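Local coordinates for protein thioesterase (Streptomyces coelicolor, PDB 3QMW) that probably hydrolyses thioesters, as an alpha/beta-hydrolase-fold thioesterase of the prodiginine biosynthetic pathway, at residues I157-G162 with N238-N243; P216-E220 with L231-L235. All coordinates share one frame; numbering follows the deposited sequence.

Contact 1. Residues I157-G162 with N238-N243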
# COMPACT_ATOMS: atom_id res chain seq x y z
N ILE D 157 -12.93 13.31 22.72
CA ILE D 157 -12.86 12.52 21.50
C ILE D 157 -12.96 13.40 20.25
O ILE D 157 -12.31 13.13 19.24
CB ILE D 157 -13.95 11.44 21.46
CG1 ILE D 157 -13.67 10.37 22.52
CG2 ILE D 157 -14.03 10.80 20.10
CD1 ILE D 157 -12.58 9.41 22.12
N ARG D 158 -13.78 14.45 20.33
CA ARG D 158 -13.97 15.40 19.23
C ARG D 158 -12.68 16.15 18.89
O ARG D 158 -12.37 16.33 17.72
CB ARG D 158 -15.05 16.42 19.56
CG ARG D 158 -15.30 17.45 18.45
CD ARG D 158 -16.47 18.38 18.79
NE ARG D 158 -17.70 17.64 19.11
CZ ARG D 158 -18.36 17.68 20.27
NH1 ARG D 158 -17.95 18.44 21.29
NH2 ARG D 158 -19.46 16.94 20.42
N ASP D 159 -11.96 16.59 19.92
CA ASP D 159 -10.73 17.36 19.75
C ASP D 159 -9.55 16.47 19.34
O ASP D 159 -8.52 16.97 18.91
CB ASP D 159 -10.40 18.14 21.03
CG ASP D 159 -11.49 19.14 21.42
OD1 ASP D 159 -12.12 19.74 20.52
OD2 ASP D 159 -11.72 19.31 22.63
N LEU D 160 -9.72 15.15 19.49
CA LEU D 160 -8.74 14.17 18.99
C LEU D 160 -9.10 13.66 17.59
O LEU D 160 -8.34 12.89 17.01
CB LEU D 160 -8.61 12.98 19.96
CG LEU D 160 -7.86 13.16 21.28
CD1 LEU D 160 -7.93 11.88 22.13
CD2 LEU D 160 -6.41 13.55 21.05
N GLY D 161 -10.25 14.06 17.06
CA GLY D 161 -10.67 13.69 15.71
C GLY D 161 -11.52 12.43 15.61
O GLY D 161 -11.69 11.87 14.53
N GLY D 162 -12.09 12.00 16.74
CA GLY D 162 -12.84 10.75 16.81
C GLY D 162 -14.28 10.84 16.35
O GLY D 162 -14.83 9.88 15.81
N ASN D 238 -3.94 12.98 12.78
CA ASN D 238 -4.28 13.00 14.19
C ASN D 238 -4.42 11.61 14.79
O ASN D 238 -4.20 10.60 14.13
CB ASN D 238 -5.55 13.86 14.40
CG ASN D 238 -6.79 13.30 13.71
OD1 ASN D 238 -6.91 12.09 13.49
ND2 ASN D 238 -7.73 14.18 13.40
N HIS D 239 -4.77 11.56 16.07
CA HIS D 239 -4.97 10.30 16.79
C HIS D 239 -5.96 9.36 16.08
O HIS D 239 -5.87 8.15 16.23
CB HIS D 239 -5.44 10.59 18.22
CG HIS D 239 -5.37 9.42 19.14
ND1 HIS D 239 -4.30 9.21 19.99
CD2 HIS D 239 -6.23 8.40 19.37
CE1 HIS D 239 -4.51 8.11 20.70
NE2 HIS D 239 -5.68 7.60 20.34
N PHE D 240 -6.91 9.94 15.34
CA PHE D 240 -7.96 9.16 14.67
C PHE D 240 -7.84 9.05 13.14
O PHE D 240 -8.79 8.64 12.45
CB PHE D 240 -9.34 9.72 15.04
CG PHE D 240 -9.90 9.14 16.30
CD1 PHE D 240 -9.83 9.83 17.50
CD2 PHE D 240 -10.51 7.89 16.28
CE1 PHE D 240 -10.35 9.29 18.67
CE2 PHE D 240 -11.04 7.33 17.44
CZ PHE D 240 -10.95 8.04 18.64
N PHE D 241 -6.66 9.37 12.60
CA PHE D 241 -6.40 9.23 11.16
C PHE D 241 -6.95 7.91 10.56
O PHE D 241 -7.41 7.89 9.41
CB PHE D 241 -4.89 9.38 10.85
CG PHE D 241 -4.03 8.21 11.28
CD1 PHE D 241 -4.09 6.99 10.61
CD2 PHE D 241 -3.13 8.33 12.33
CE1 PHE D 241 -3.29 5.93 11.00
CE2 PHE D 241 -2.32 7.28 12.72
CZ PHE D 241 -2.40 6.07 12.06
N LEU D 242 -6.90 6.84 11.36
CA LEU D 242 -7.25 5.48 10.92
C LEU D 242 -8.62 5.34 10.26
O LEU D 242 -8.83 4.45 9.45
CB LEU D 242 -7.18 4.52 12.12
CG LEU D 242 -7.24 3.03 11.80
CD1 LEU D 242 -6.10 2.67 10.88
CD2 LEU D 242 -7.19 2.20 13.05
N ASN D 243 -9.55 6.22 10.62
CA ASN D 243 -10.90 6.17 10.07
C ASN D 243 -10.91 6.39 8.56
O ASN D 243 -11.59 5.66 7.84
CB ASN D 243 -11.80 7.20 10.76
CG ASN D 243 -11.84 7.03 12.28
OD1 ASN D 243 -11.88 5.90 12.79
ND2 ASN D 243 -11.84 8.15 12.99
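Phe240 packs its ring against the backbone of Gly161 and Gly162 in a van der Waals contact, with no hydrogen bond across it, between the end of helix 150-159 and the loop that follows strand 230-235. Gly162 CA lies over the middle of the ring, 3.3 Å from the Phe240 centroid and 16° off the ring normal, a close CH-pi contact. At the ring edge, in its plane, Leu160 O comes 3.4 Å from Phe240 CD1, while Ile157 CD1 reaches in to 4.1 Å from Phe240 CZ, the two side chains crossing nearly at right angles. Gly161 O rests 3.2 Å from Phe240 CB. Gly162, with no side chain, lets its CA settle on the ring; the preceding Gly161 ends the helix in a Schellman motif, with positive phi (92°) and the bonds Gly162 N to Ile157 O and Gly161 N to Arg158 O. Across the contact, residues 238-241 form a type I turn. With chi1 at 64°, the Asn238 side chain folds back over the turn, where OD1 accepts a weak bond from Phe240 N, and Asn238 CG lies 3.7 Å from Leu160 O. His239 meets the helix end through CB, whereas its imidazole is hydrogen-bonded to Ser105 OG through NE2 and to Asp211 OD1 through ND1. That pattern is consistent with the Ser-His-Asp catalytic triad of an alpha/beta hydrolase, with His239 on the loop after the last strand.

Contact 2. Residues P216-E220 with L231-L235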
# COMPACT_ATOMS: atom_id res chain seq x y z
N PRO D 216 6.02 11.64 18.86
CA PRO D 216 7.19 10.89 18.39
C PRO D 216 8.03 10.28 19.52
O PRO D 216 8.33 9.08 19.50
CB PRO D 216 7.99 11.95 17.63
CG PRO D 216 6.97 12.89 17.11
CD PRO D 216 5.82 12.88 18.08
N GLU D 217 8.40 11.10 20.50
CA GLU D 217 9.15 10.64 21.67
C GLU D 217 8.44 9.50 22.44
O GLU D 217 9.10 8.60 22.96
CB GLU D 217 9.48 11.81 22.60
CG GLU D 217 8.25 12.50 23.21
CD GLU D 217 8.58 13.74 24.04
OE1 GLU D 217 9.76 13.87 24.43
OE2 GLU D 217 7.67 14.57 24.29
N MET D 218 7.10 9.55 22.50
CA MET D 218 6.31 8.50 23.14
C MET D 218 6.35 7.22 22.32
O MET D 218 6.47 6.12 22.86
CB MET D 218 4.85 8.92 23.32
CG MET D 218 4.61 9.96 24.40
SD MET D 218 2.93 10.65 24.39
CE MET D 218 3.09 11.93 25.63
N VAL D 219 6.24 7.37 21.00
CA VAL D 219 6.26 6.23 20.10
C VAL D 219 7.68 5.70 19.97
O VAL D 219 7.89 4.49 19.86
CB VAL D 219 5.71 6.60 18.71
CG1 VAL D 219 5.62 5.36 17.81
CG2 VAL D 219 4.34 7.27 18.85
N GLU D 220 8.66 6.60 20.01
CA GLU D 220 10.06 6.21 20.06
C GLU D 220 10.32 5.29 21.25
O GLU D 220 11.13 4.37 21.15
CB GLU D 220 10.95 7.44 20.16
CG GLU D 220 12.48 7.15 20.10
CD GLU D 220 12.95 6.65 18.74
OE1 GLU D 220 12.34 7.04 17.71
OE2 GLU D 220 13.92 5.87 18.70
N LEU D 231 11.36 -0.07 13.47
CA LEU D 231 11.17 1.08 12.60
C LEU D 231 10.05 1.95 13.14
O LEU D 231 8.98 1.44 13.47
CB LEU D 231 10.79 0.63 11.19
CG LEU D 231 11.89 -0.00 10.34
CD1 LEU D 231 11.26 -0.73 9.15
CD2 LEU D 231 12.91 1.04 9.88
N ARG D 232 10.29 3.25 13.22
CA ARG D 232 9.22 4.18 13.48
C ARG D 232 8.92 4.95 12.20
O ARG D 232 9.67 5.85 11.82
CB ARG D 232 9.57 5.15 14.60
CG ARG D 232 8.46 6.15 14.91
CD ARG D 232 8.69 6.88 16.20
NE ARG D 232 9.99 7.54 16.23
CZ ARG D 232 10.30 8.67 15.60
NH1 ARG D 232 9.39 9.31 14.87
NH2 ARG D 232 11.52 9.17 15.70
N ARG D 233 7.82 4.57 11.54
CA ARG D 233 7.27 5.39 10.46
C ARG D 233 6.57 6.56 11.11
O ARG D 233 6.08 6.45 12.23
CB ARG D 233 6.29 4.60 9.60
CG ARG D 233 6.83 3.28 9.08
CD ARG D 233 8.14 3.44 8.36
NE ARG D 233 8.49 2.22 7.63
CZ ARG D 233 9.59 2.06 6.89
NH1 ARG D 233 10.47 3.05 6.77
NH2 ARG D 233 9.81 0.90 6.28
N HIS D 234 6.53 7.68 10.41
CA HIS D 234 5.90 8.89 10.93
C HIS D 234 4.92 9.41 9.89
O HIS D 234 5.32 9.80 8.80
CB HIS D 234 6.95 9.95 11.25
CG HIS D 234 6.39 11.16 11.93
ND1 HIS D 234 5.86 11.11 13.20
CD2 HIS D 234 6.27 12.44 11.52
CE1 HIS D 234 5.44 12.31 13.55
NE2 HIS D 234 5.68 13.14 12.55
N LEU D 235 3.64 9.39 10.26
CA LEU D 235 2.56 9.76 9.36
C LEU D 235 2.03 11.14 9.71
O LEU D 235 2.30 11.65 10.79
CB LEU D 235 1.46 8.71 9.47
CG LEU D 235 1.81 7.41 8.78
CD1 LEU D 235 0.91 6.30 9.25
CD2 LEU D 235 1.69 7.61 7.29
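Arg232 reaches from strand 230-235 to helix 216-220 and presents the edge of its guanidinium to Glu220, whose carboxylate plane is turned 80° from it. The grip is side-on and converges on one oxygen. Arg232 NE donates to Glu220 OE1 at 2.8 Å, with an N-H...O angle of 155°. Arg232 NH2 donates to the same Glu220 OE1 at 3.0 Å, less straight. Because OE1 is met nearly along its C-O bond, the carboxylate can be turned steeply about that line while OE1 stays in the guanidinium plane. The arginine chain bends at chi3 (55°), which turns the guanidinium alongside the helix toward Pro216, with NE and NH2 facing Glu220. Along the way its aliphatic part passes obliquely by Val219, where Arg232 CD lies 3.8 Å from Val219 CG1. One guanidinium face is turned to Pro216 O, a carbonyl already bonded to Glu220 N in the first helical turn, and Arg232 NH1 approaches Pro216 CB at 4.1 Å. The Pro216 ring also meets His234, Pro216 CG lying 3.9 Å from His234 CE1 at an oblique angle to the imidazole.

Helix and strand run nearly antiparallel, as expected within the beta-alpha-beta unit of strand 203-208, helix 216-220 and strand 230-235. The second Glu220 oxygen, OE2, pairs with Arg223, and His234 ND1 is bonded to Ser207 of the adjacent strand. Shared between two arginines, the Glu220 carboxylate probably stays ionised, and the paired bonds to a single oxygen should restrict rotation of the Arg232 guanidinium at this partly exposed edge of the helix-strand packing.

In the fold
Following the chain from the N terminus, residues 157-162 come first, at the end of helix 150-159. The chain then passes through helices 169-176 and 178-189 and strand 203-208 to helix 216-220, where contact 2 opens. Contact 2 closes a short loop when strand 230-235, an edge strand of the sheet in this chain, returns beside that helix. Only a few residues later, 238-243 closes the much longer loop of contact 1, so contact 2 is nested inside it. The two centres lie about 17 Å apart, and their segments adjoin only along the sequence. Contact 2 thus ties the last beta-alpha-beta crossover together, while contact 1 joins the loop beyond it to the C-terminal end of helix 150-159.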